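Local coordinates for protein metallocarboxypeptidase (Trypanosoma cruzi, PDB 3DWC) that probably releases C-terminal amino acids other than proline from peptides, with broad specificity, using a bound metal ion, at residues E173-V178 against T422-A427; P183-E188 against H495-Y500; Q342-G347 against E355-L360. All coordinates share one frame; numbering follows the deposited sequence.

Contact 1: residues E173-V178 against T422-A427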
loop_
_atom_site.group_PDB
_atom_site.type_symbol
_atom_site.label_atom_id
_atom_site.label_comp_id
_atom_site.label_asym_id
_atom_site.label_seq_id
_atom_site.Cartn_x
_atom_site.Cartn_y
_atom_site.Cartn_z
ATOM N N GLU B 173 -41.769 -7.179 -6.941
ATOM C CA GLU B 173 -42.177 -7.778 -8.234
ATOM C C GLU B 173 -41.104 -8.689 -8.815
ATOM O O GLU B 173 -41.407 -9.729 -9.386
ATOM C CB GLU B 173 -42.489 -6.709 -9.259
ATOM C CG GLU B 173 -43.763 -5.881 -8.992
ATOM C CD GLU B 173 -43.786 -4.571 -9.794
ATOM O OE1 GLU B 173 -42.838 -4.348 -10.591
ATOM O OE2 GLU B 173 -44.725 -3.756 -9.610
ATOM N N ILE B 174 -39.848 -8.283 -8.699
ATOM C CA ILE B 174 -38.731 -9.078 -9.232
ATOM C C ILE B 174 -38.601 -10.396 -8.459
ATOM O O ILE B 174 -38.519 -11.451 -9.074
ATOM C CB ILE B 174 -37.407 -8.298 -9.257
ATOM C CG1 ILE B 174 -37.467 -7.189 -10.322
ATOM C CG2 ILE B 174 -36.214 -9.232 -9.511
ATOM C CD1 ILE B 174 -36.312 -6.185 -10.207
ATOM N N PHE B 175 -38.619 -10.341 -7.136
ATOM C CA PHE B 175 -38.442 -11.538 -6.326
ATOM C C PHE B 175 -39.671 -12.436 -6.293
ATOM O O PHE B 175 -39.553 -13.648 -6.227
ATOM C CB PHE B 175 -37.952 -11.173 -4.933
ATOM C CG PHE B 175 -36.464 -10.882 -4.872
ATOM C CD1 PHE B 175 -35.545 -11.892 -5.071
ATOM C CD2 PHE B 175 -35.997 -9.589 -4.678
ATOM C CE1 PHE B 175 -34.148 -11.606 -5.070
ATOM C CE2 PHE B 175 -34.635 -9.302 -4.645
ATOM C CZ PHE B 175 -33.707 -10.316 -4.825
ATOM N N GLY B 176 -40.853 -11.848 -6.345
ATOM C CA GLY B 176 -42.094 -12.609 -6.565
ATOM C C GLY B 176 -42.082 -13.348 -7.884
ATOM O O GLY B 176 -42.582 -14.483 -7.968
ATOM N N ASN B 177 -41.520 -12.707 -8.920
ATOM C CA ASN B 177 -41.347 -13.370 -10.219
ATOM C C ASN B 177 -40.443 -14.589 -10.039
ATOM O O ASN B 177 -40.849 -15.707 -10.304
ATOM C CB ASN B 177 -40.778 -12.435 -11.262
ATOM C CG ASN B 177 -40.717 -13.075 -12.638
ATOM O OD1 ASN B 177 -39.915 -13.965 -12.902
ATOM N ND2 ASN B 177 -41.571 -12.608 -13.531
ATOM N N VAL B 178 -39.254 -14.389 -9.500
ATOM C CA VAL B 178 -38.375 -15.544 -9.173
ATOM C C VAL B 178 -39.068 -16.646 -8.334
ATOM O O VAL B 178 -38.931 -17.831 -8.628
ATOM C CB VAL B 178 -37.031 -15.075 -8.492
ATOM C CG1 VAL B 178 -36.121 -16.281 -8.053
ATOM C CG2 VAL B 178 -36.266 -14.127 -9.401
ATOM N N THR B 422 -28.904 -7.187 -4.153
ATOM C CA THR B 422 -28.135 -6.722 -5.318
ATOM C C THR B 422 -27.407 -7.860 -6.059
ATOM O O THR B 422 -27.125 -7.744 -7.220
ATOM C CB THR B 422 -27.128 -5.614 -4.923
ATOM O OG1 THR B 422 -26.037 -6.185 -4.193
ATOM C CG2 THR B 422 -27.842 -4.505 -4.116
ATOM N N TYR B 423 -27.083 -8.933 -5.357
ATOM C CA TYR B 423 -26.480 -10.099 -5.968
ATOM C C TYR B 423 -27.349 -10.682 -7.055
ATOM O O TYR B 423 -26.870 -10.893 -8.171
ATOM C CB TYR B 423 -26.253 -11.187 -4.913
ATOM C CG TYR B 423 -25.165 -10.931 -3.923
ATOM C CD1 TYR B 423 -23.836 -11.122 -4.250
ATOM C CD2 TYR B 423 -25.477 -10.645 -2.576
ATOM C CE1 TYR B 423 -22.783 -10.919 -3.263
ATOM C CE2 TYR B 423 -24.459 -10.433 -1.602
ATOM C CZ TYR B 423 -23.133 -10.586 -1.952
ATOM O OH TYR B 423 -22.189 -10.392 -0.978
ATOM N N SER B 424 -28.629 -10.926 -6.762
ATOM C CA SER B 424 -29.524 -11.495 -7.790
ATOM C C SER B 424 -29.835 -10.473 -8.832
ATOM O O SER B 424 -29.989 -10.845 -9.989
ATOM C CB SER B 424 -30.821 -12.075 -7.196
ATOM O OG SER B 424 -30.572 -13.174 -6.312
ATOM N N LEU B 425 -29.926 -9.178 -8.466
ATOM C CA LEU B 425 -30.044 -8.135 -9.503
ATOM C C LEU B 425 -28.860 -8.189 -10.466
ATOM O O LEU B 425 -29.004 -8.010 -11.687
ATOM C CB LEU B 425 -30.145 -6.726 -8.887
ATOM C CG LEU B 425 -31.286 -6.448 -7.923
ATOM C CD1 LEU B 425 -31.109 -5.020 -7.328
ATOM C CD2 LEU B 425 -32.718 -6.665 -8.563
ATOM N N GLY B 426 -27.672 -8.444 -9.923
ATOM C CA GLY B 426 -26.465 -8.649 -10.757
ATOM C C GLY B 426 -26.583 -9.815 -11.704
ATOM O O GLY B 426 -26.237 -9.719 -12.932
ATOM N N ALA B 427 -27.110 -10.932 -11.193
ATOM C CA ALA B 427 -27.286 -12.101 -12.025
ATOM C C ALA B 427 -28.267 -11.817 -13.160
ATOM O O ALA B 427 -28.110 -12.300 -14.308
ATOM C CB ALA B 427 -27.713 -13.346 -11.176
#

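Contact 2: residues P183-E188 against H495-Y500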
loop_
_atom_site.group_PDB
_atom_site.type_symbol
_atom_site.label_atom_id
_atom_site.label_comp_id
_atom_site.label_asym_id
_atom_site.label_seq_id
_atom_site.Cartn_x
_atom_site.Cartn_y
_atom_site.Cartn_z
ATOM N N PRO B 183 -38.059 -22.263 -7.315
ATOM C CA PRO B 183 -38.143 -23.496 -6.494
ATOM C C PRO B 183 -38.554 -24.781 -7.257
ATOM O O PRO B 183 -37.941 -25.846 -7.057
ATOM C CB PRO B 183 -39.168 -23.130 -5.424
ATOM C CG PRO B 183 -38.994 -21.623 -5.278
ATOM C CD PRO B 183 -38.821 -21.160 -6.700
ATOM N N GLU B 184 -39.527 -24.684 -8.164
ATOM C CA GLU B 184 -39.852 -25.848 -8.996
ATOM C C GLU B 184 -38.819 -26.150 -10.103
ATOM O O GLU B 184 -38.646 -27.303 -10.509
ATOM C CB GLU B 184 -41.252 -25.730 -9.573
ATOM C CG GLU B 184 -42.325 -26.002 -8.533
ATOM C CD GLU B 184 -42.284 -27.451 -8.002
ATOM O OE1 GLU B 184 -41.887 -28.365 -8.777
ATOM O OE2 GLU B 184 -42.676 -27.669 -6.825
ATOM N N LEU B 185 -38.115 -25.139 -10.564
ATOM C CA LEU B 185 -37.088 -25.356 -11.585
ATOM C C LEU B 185 -35.960 -26.157 -10.970
ATOM O O LEU B 185 -35.425 -27.054 -11.617
ATOM C CB LEU B 185 -36.556 -24.040 -12.124
ATOM C CG LEU B 185 -35.416 -24.116 -13.169
ATOM C CD1 LEU B 185 -35.831 -25.024 -14.297
ATOM C CD2 LEU B 185 -35.067 -22.759 -13.706
ATOM N N LEU B 186 -35.601 -25.811 -9.731
ATOM C CA LEU B 186 -34.542 -26.505 -9.031
ATOM C C LEU B 186 -34.901 -28.004 -8.901
ATOM O O LEU B 186 -34.096 -28.893 -9.241
ATOM C CB LEU B 186 -34.259 -25.857 -7.672
ATOM C CG LEU B 186 -33.320 -26.649 -6.744
ATOM C CD1 LEU B 186 -31.960 -27.026 -7.442
ATOM C CD2 LEU B 186 -33.052 -25.867 -5.462
ATOM N N LYS B 187 -36.120 -28.267 -8.452
ATOM C CA LYS B 187 -36.587 -29.624 -8.250
ATOM C C LYS B 187 -36.614 -30.394 -9.552
ATOM O O LYS B 187 -36.267 -31.558 -9.572
ATOM C CB LYS B 187 -37.969 -29.623 -7.641
ATOM C CG LYS B 187 -38.100 -29.070 -6.224
ATOM C CD LYS B 187 -39.419 -29.580 -5.619
ATOM C CE LYS B 187 -39.992 -28.787 -4.399
ATOM N NZ LYS B 187 -39.152 -27.680 -3.791
ATOM N N GLU B 188 -37.014 -29.744 -10.640
ATOM C CA GLU B 188 -37.040 -30.373 -11.952
ATOM C C GLU B 188 -35.631 -30.743 -12.426
ATOM O O GLU B 188 -35.420 -31.807 -12.982
ATOM C CB GLU B 188 -37.657 -29.429 -12.972
ATOM C CG GLU B 188 -37.797 -30.051 -14.353
ATOM C CD GLU B 188 -38.527 -29.182 -15.350
ATOM O OE1 GLU B 188 -39.099 -29.768 -16.291
ATOM O OE2 GLU B 188 -38.547 -27.937 -15.207
ATOM N N HIS B 495 -32.175 -18.121 -19.243
ATOM C CA HIS B 495 -30.754 -18.569 -19.071
ATOM C C HIS B 495 -30.647 -19.816 -18.186
ATOM O O HIS B 495 -29.996 -20.803 -18.549
ATOM C CB HIS B 495 -29.911 -17.469 -18.422
ATOM C CG HIS B 495 -28.566 -17.946 -17.926
ATOM N ND1 HIS B 495 -27.553 -18.307 -18.789
ATOM C CD2 HIS B 495 -28.060 -18.086 -16.675
ATOM C CE1 HIS B 495 -26.503 -18.697 -18.101
ATOM N NE2 HIS B 495 -26.782 -18.582 -16.806
ATOM N N LEU B 496 -31.271 -19.760 -17.005
ATOM C CA LEU B 496 -31.234 -20.912 -16.093
ATOM C C LEU B 496 -31.930 -22.163 -16.634
ATOM O O LEU B 496 -31.411 -23.248 -16.502
ATOM C CB LEU B 496 -31.748 -20.532 -14.672
ATOM C CG LEU B 496 -30.921 -19.492 -13.871
ATOM C CD1 LEU B 496 -31.651 -19.053 -12.645
ATOM C CD2 LEU B 496 -29.464 -19.960 -13.513
ATOM N N GLU B 497 -33.111 -22.014 -17.222
ATOM C CA GLU B 497 -33.838 -23.100 -17.909
ATOM C C GLU B 497 -33.053 -23.768 -19.034
ATOM O O GLU B 497 -32.951 -25.009 -19.089
ATOM C CB GLU B 497 -35.162 -22.565 -18.502
ATOM C CG GLU B 497 -36.204 -22.237 -17.454
ATOM C CD GLU B 497 -37.453 -21.565 -18.054
ATOM O OE1 GLU B 497 -38.439 -21.478 -17.343
ATOM O OE2 GLU B 497 -37.450 -21.116 -19.217
ATOM N N ARG B 498 -32.479 -22.942 -19.907
ATOM C CA ARG B 498 -31.699 -23.418 -21.017
ATOM C C ARG B 498 -30.434 -24.145 -20.626
ATOM O O ARG B 498 -30.071 -25.130 -21.266
ATOM C CB ARG B 498 -31.328 -22.268 -21.975
ATOM C CG ARG B 498 -32.544 -21.760 -22.729
ATOM C CD ARG B 498 -32.311 -20.450 -23.489
ATOM N NE ARG B 498 -33.587 -19.963 -24.022
ATOM C CZ ARG B 498 -33.782 -18.730 -24.518
ATOM N NH1 ARG B 498 -32.811 -17.845 -24.556
ATOM N NH2 ARG B 498 -34.971 -18.379 -24.969
ATOM N N ARG B 499 -29.763 -23.638 -19.601
ATOM C CA ARG B 499 -28.526 -24.206 -19.178
ATOM C C ARG B 499 -28.782 -25.467 -18.344
ATOM O O ARG B 499 -28.214 -26.511 -18.646
ATOM C CB ARG B 499 -27.711 -23.179 -18.420
ATOM C CG ARG B 499 -26.486 -23.779 -17.748
ATOM C CD ARG B 499 -25.528 -22.708 -17.279
ATOM N NE ARG B 499 -24.874 -21.996 -18.370
ATOM C CZ ARG B 499 -24.051 -20.968 -18.203
ATOM N NH1 ARG B 499 -23.461 -20.393 -19.261
ATOM N NH2 ARG B 499 -23.790 -20.543 -16.980
ATOM N N TYR B 500 -29.650 -25.386 -17.322
ATOM C CA TYR B 500 -29.795 -26.498 -16.380
ATOM C C TYR B 500 -30.870 -27.528 -16.709
ATOM O O TYR B 500 -30.728 -28.720 -16.417
ATOM C CB TYR B 500 -29.900 -25.972 -14.952
ATOM C CG TYR B 500 -28.600 -25.293 -14.557
ATOM C CD1 TYR B 500 -27.486 -26.044 -14.180
ATOM C CD2 TYR B 500 -28.454 -23.915 -14.653
ATOM C CE1 TYR B 500 -26.298 -25.429 -13.853
ATOM C CE2 TYR B 500 -27.251 -23.287 -14.343
ATOM C CZ TYR B 500 -26.176 -24.055 -13.970
ATOM O OH TYR B 500 -24.974 -23.472 -13.665
#

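Contact 3: residues Q342-G347 against E355-L360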
loop_
_atom_site.group_PDB
_atom_site.type_symbol
_atom_site.label_atom_id
_atom_site.label_comp_id
_atom_site.label_asym_id
_atom_site.label_seq_id
_atom_site.Cartn_x
_atom_site.Cartn_y
_atom_site.Cartn_z
ATOM N N GLN B 342 -21.011 -27.058 -13.889
ATOM C CA GLN B 342 -22.478 -26.789 -13.900
ATOM C C GLN B 342 -23.238 -27.711 -12.960
ATOM O O GLN B 342 -24.450 -27.814 -13.024
ATOM C CB GLN B 342 -23.078 -26.932 -15.296
ATOM C CG GLN B 342 -22.632 -25.818 -16.255
ATOM C CD GLN B 342 -23.271 -25.910 -17.618
ATOM O OE1 GLN B 342 -24.183 -26.704 -17.849
ATOM N NE2 GLN B 342 -22.822 -25.056 -18.530
ATOM N N ARG B 343 -22.513 -28.407 -12.097
ATOM C CA ARG B 343 -23.150 -29.373 -11.192
ATOM C C ARG B 343 -24.099 -28.656 -10.245
ATOM O O ARG B 343 -23.763 -27.600 -9.739
ATOM C CB ARG B 343 -22.099 -30.105 -10.365
ATOM C CG ARG B 343 -22.687 -31.334 -9.668
ATOM C CD ARG B 343 -21.823 -31.747 -8.511
ATOM N NE ARG B 343 -21.064 -32.964 -8.770
ATOM C CZ ARG B 343 -19.745 -33.042 -8.975
ATOM N NH1 ARG B 343 -18.950 -31.947 -9.006
ATOM N NH2 ARG B 343 -19.218 -34.249 -9.156
ATOM N N VAL B 344 -25.280 -29.230 -10.057
ATOM C CA VAL B 344 -26.315 -28.660 -9.209
ATOM C C VAL B 344 -26.452 -29.521 -7.965
ATOM O O VAL B 344 -26.765 -30.712 -8.054
ATOM C CB VAL B 344 -27.663 -28.503 -9.957
ATOM C CG1 VAL B 344 -28.752 -28.077 -9.000
ATOM C CG2 VAL B 344 -27.506 -27.460 -11.079
ATOM N N SER B 345 -26.189 -28.906 -6.817
ATOM C CA SER B 345 -26.241 -29.595 -5.528
ATOM C C SER B 345 -26.598 -28.626 -4.410
ATOM O O SER B 345 -25.745 -27.902 -3.913
ATOM C CB SER B 345 -24.906 -30.250 -5.200
ATOM O OG SER B 345 -25.150 -31.174 -4.162
ATOM N N PRO B 346 -27.878 -28.585 -4.027
ATOM C CA PRO B 346 -28.293 -27.640 -3.001
ATOM C C PRO B 346 -27.598 -27.882 -1.684
ATOM O O PRO B 346 -27.304 -29.001 -1.351
ATOM C CB PRO B 346 -29.775 -27.908 -2.866
ATOM C CG PRO B 346 -30.147 -28.484 -4.149
ATOM C CD PRO B 346 -29.011 -29.350 -4.538
ATOM N N GLY B 347 -27.329 -26.809 -0.969
ATOM C CA GLY B 347 -26.688 -26.871 0.321
ATOM C C GLY B 347 -27.115 -25.691 1.187
ATOM O O GLY B 347 -27.971 -24.902 0.823
ATOM N N GLU B 355 -24.822 -21.949 -9.507
ATOM C CA GLU B 355 -25.461 -20.845 -10.200
ATOM C C GLU B 355 -26.982 -20.882 -10.008
ATOM O O GLU B 355 -27.651 -19.844 -9.956
ATOM C CB GLU B 355 -25.074 -20.878 -11.703
ATOM C CG GLU B 355 -25.663 -19.754 -12.526
ATOM C CD GLU B 355 -25.310 -19.858 -13.959
ATOM O OE1 GLU B 355 -24.873 -20.939 -14.387
ATOM O OE2 GLU B 355 -25.426 -18.841 -14.662
ATOM N N LEU B 356 -27.549 -22.071 -9.922
ATOM C CA LEU B 356 -29.001 -22.220 -9.869
ATOM C C LEU B 356 -29.579 -21.994 -8.473
ATOM O O LEU B 356 -30.631 -21.367 -8.325
ATOM C CB LEU B 356 -29.401 -23.600 -10.437
ATOM C CG LEU B 356 -30.875 -23.924 -10.708
ATOM C CD1 LEU B 356 -31.536 -23.059 -11.786
ATOM C CD2 LEU B 356 -31.022 -25.387 -11.107
ATOM N N CYS B 357 -28.875 -22.474 -7.447
ATOM C CA CYS B 357 -29.361 -22.423 -6.063
ATOM C C CYS B 357 -29.157 -21.084 -5.442
ATOM O O CYS B 357 -29.922 -20.648 -4.593
ATOM C CB CYS B 357 -28.633 -23.453 -5.209
ATOM S SG CYS B 357 -29.079 -25.137 -5.640
ATOM N N TYR B 358 -28.079 -20.444 -5.844
ATOM C CA TYR B 358 -27.673 -19.159 -5.309
ATOM C C TYR B 358 -28.824 -18.110 -5.142
ATOM O O TYR B 358 -29.024 -17.585 -4.042
ATOM C CB TYR B 358 -26.509 -18.618 -6.135
ATOM C CG TYR B 358 -25.734 -17.563 -5.413
ATOM C CD1 TYR B 358 -24.498 -17.848 -4.845
ATOM C CD2 TYR B 358 -26.263 -16.301 -5.233
ATOM C CE1 TYR B 358 -23.800 -16.887 -4.162
ATOM C CE2 TYR B 358 -25.565 -15.342 -4.567
ATOM C CZ TYR B 358 -24.344 -15.639 -4.034
ATOM O OH TYR B 358 -23.674 -14.664 -3.371
ATOM N N PRO B 359 -29.585 -17.820 -6.200
ATOM C CA PRO B 359 -30.675 -16.852 -6.055
ATOM C C PRO B 359 -31.721 -17.213 -4.976
ATOM O O PRO B 359 -32.358 -16.318 -4.424
ATOM C CB PRO B 359 -31.340 -16.886 -7.422
ATOM C CG PRO B 359 -30.923 -18.139 -8.040
ATOM C CD PRO B 359 -29.516 -18.310 -7.575
ATOM N N LEU B 360 -31.924 -18.500 -4.725
ATOM C CA LEU B 360 -32.816 -18.922 -3.668
ATOM C C LEU B 360 -32.302 -18.466 -2.272
ATOM O O LEU B 360 -33.096 -18.024 -1.442
ATOM C CB LEU B 360 -33.046 -20.421 -3.756
ATOM C CG LEU B 360 -33.851 -20.780 -5.005
ATOM C CD1 LEU B 360 -33.806 -22.279 -5.298
ATOM C CD2 LEU B 360 -35.294 -20.264 -4.904
#

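Contact 1: residues E173-V178 against T422-A427
Two long helices of the mainly helical M32 carboxypeptidase body, 168-196 and 421-441, meet here through Ile-174 and Phe-175 on one and Ser-424 and Leu-425 on the other. The approach is not intimate: the closest pair of CA atoms, Ile-174 CA and Leu-425 CA, is 8.7 Å apart, so side chains have to bridge the gap. The CG1 branch of Ile-174 sits beside the backbone N and then runs out extended, with chi2 at 168°, which delivers CD1 to CD2 of Leu-425 at 4.0 Å. The two side chains cross at about a right angle, and one methyl from each makes the touch. Leu-425 starts off along the flank of its helix and reaches the partner only with its branched end.

The second pair lies next to it and is built differently. Phe-175 also leaves its helix along the flank, and the ring closes most of the distance: the corner formed by CE1 and CZ arrives obliquely at the short side chain of Ser-424. CE1 is 4.0 Å from Ser-424 CB, and CZ is scarcely farther from the same carbon. Ser-424 OG comes to 4.1 Å of Phe-175 CE1. The ring is also stacked on Tyr-366 of helix 358-374, the helix that meets Ser-424 through Pro-359 and Val-362. That makes the site a three-helix junction, with 358-374 as the third member, and all four residues that touch across 173-178 and 422-427 are buried. Some 157 Å² is covered in all, and no hydrogen bond crosses. Tyr-423, next to Ser-424 in the chain, packs on the cobalt ligand Glu-298 of helix 294-309.

Contact 2: residues P183-E188 against H495-Y500
Beside the spot where Leu-185 meets Leu-496 and Glu-497, the segment 495-500 carries a cluster of flat groups. The His-495 ring is turned edge-on to the guanidinium of Arg-499: its CE1 stands 3.3 Å above the guanidinium plane, over the centre of that face, while Arg-499 NH1 lies in the plane of the imidazole at the ring's edge. Farther along, CG of Arg-499 rests 3.5 Å above one face of the Tyr-500 ring, displaced toward the rim. The polar ends of all three side chains converge on the carboxylate of Glu-355, which would fix their rotation.

The touch between the segments is made by one leucine methyl, with no hydrogen bond. With chi1 177° and chi2 53° in Leu-185, CD2 is the methyl that faces the neighbouring helix. There CD2 finds CG of Glu-497 at 4.0 Å and CB of Leu-496 at 4.1 Å, and it also comes to 4.1 Å of Glu-497 N. A single methyl therefore rests against the start of one side chain and the stem of another, with Leu-185 and Glu-497 crossing at about a right angle. Beyond CG the Glu-497 chain runs on extended to its carboxylate; its OE1 is salt-bridged to Arg-493, a turn earlier. Nearby, Glu-188 OE2 stays 6.8 Å from Glu-497 OE1, and Arg-501 makes long, weak ion pairs with both.

This is helix-helix packing, joining the second half of helix 168-196 to the C-terminal helix 490-501 of the M32 fold, well away from the metal.

Contact 3: residues Q342-G347 against E355-L360
Val-344 and Leu-356 point at each other across the loop, and their side chains cross obliquely. Both methyls of the valine take part: CG2 lies 4.1 Å from Leu-356 CD2, and CG1 stands as far from that same carbon. The leucine methyl is thus set against the fork of the valine and not against one branch. CG of Leu-356 is anti to its backbone N, at a chi1 of -170°, which carries the branched end toward Val-344, and a chi2 of 64° leaves CD2 as the touching methyl.

The next pair is organised around sulfur. Cys-357 aims its CB at the loop, and SG sits over one face of the Pro-346 ring, almost above its centre. It is 3.7 Å from Pro-346 CA, 3.8 Å from Pro-346 CG and 4.0 Å from Pro-346 CB. CG1 of Val-344 is a looser neighbour, 4.5 Å from Cys-357 SG, and ties the two pairs into a short row. Backbones approach more closely here than at the leucine: Pro-346 CA and Cys-357 CA are 6.1 Å apart, where Val-344 CA and Leu-356 CA stand at 7.0 Å.

No hydrogen bond links the segments directly. Asp-354, just before the second one, does it instead: OD1 accepts Ser-345 N from the loop, and OD2 accepts Cys-357 N, with a weaker bond from Leu-356 N. One carboxylate thereby holds both limbs of the loop. From outside, Leu-186 of helix 168-196 packs on Val-344, and Leu-394 of helix 382-394 on Cys-357.

What results is a compact connecting loop, folded back on itself between helices 334-341 and 358-374, whose apolar inner side seats it on the helical body of the M32 fold.

Helix 168-196 ties the set together: contact 1 uses an earlier part and contact 2 a later one, their centres about 15 Å apart. Contact 3 lies about 10 Å from contact 2, centre to centre, and the two interlock. His-495 NE2 reaches Glu-355 OE2 at 2.6 Å and Tyr-500 OH reaches Glu-355 OE1 at 2.6 Å, probable hydrogen bonds both, while Tyr-500 CD1 packs 3.4 Å from Val-344 CG2. Contact 1 meets contact 3 where Ser-424 OG lies 3.7 Å from Pro-359 CA. The Leu-425 side chain of contact 1 is about 12 Å from the cobalt, without touching its ligands His-267, His-271 and Glu-298.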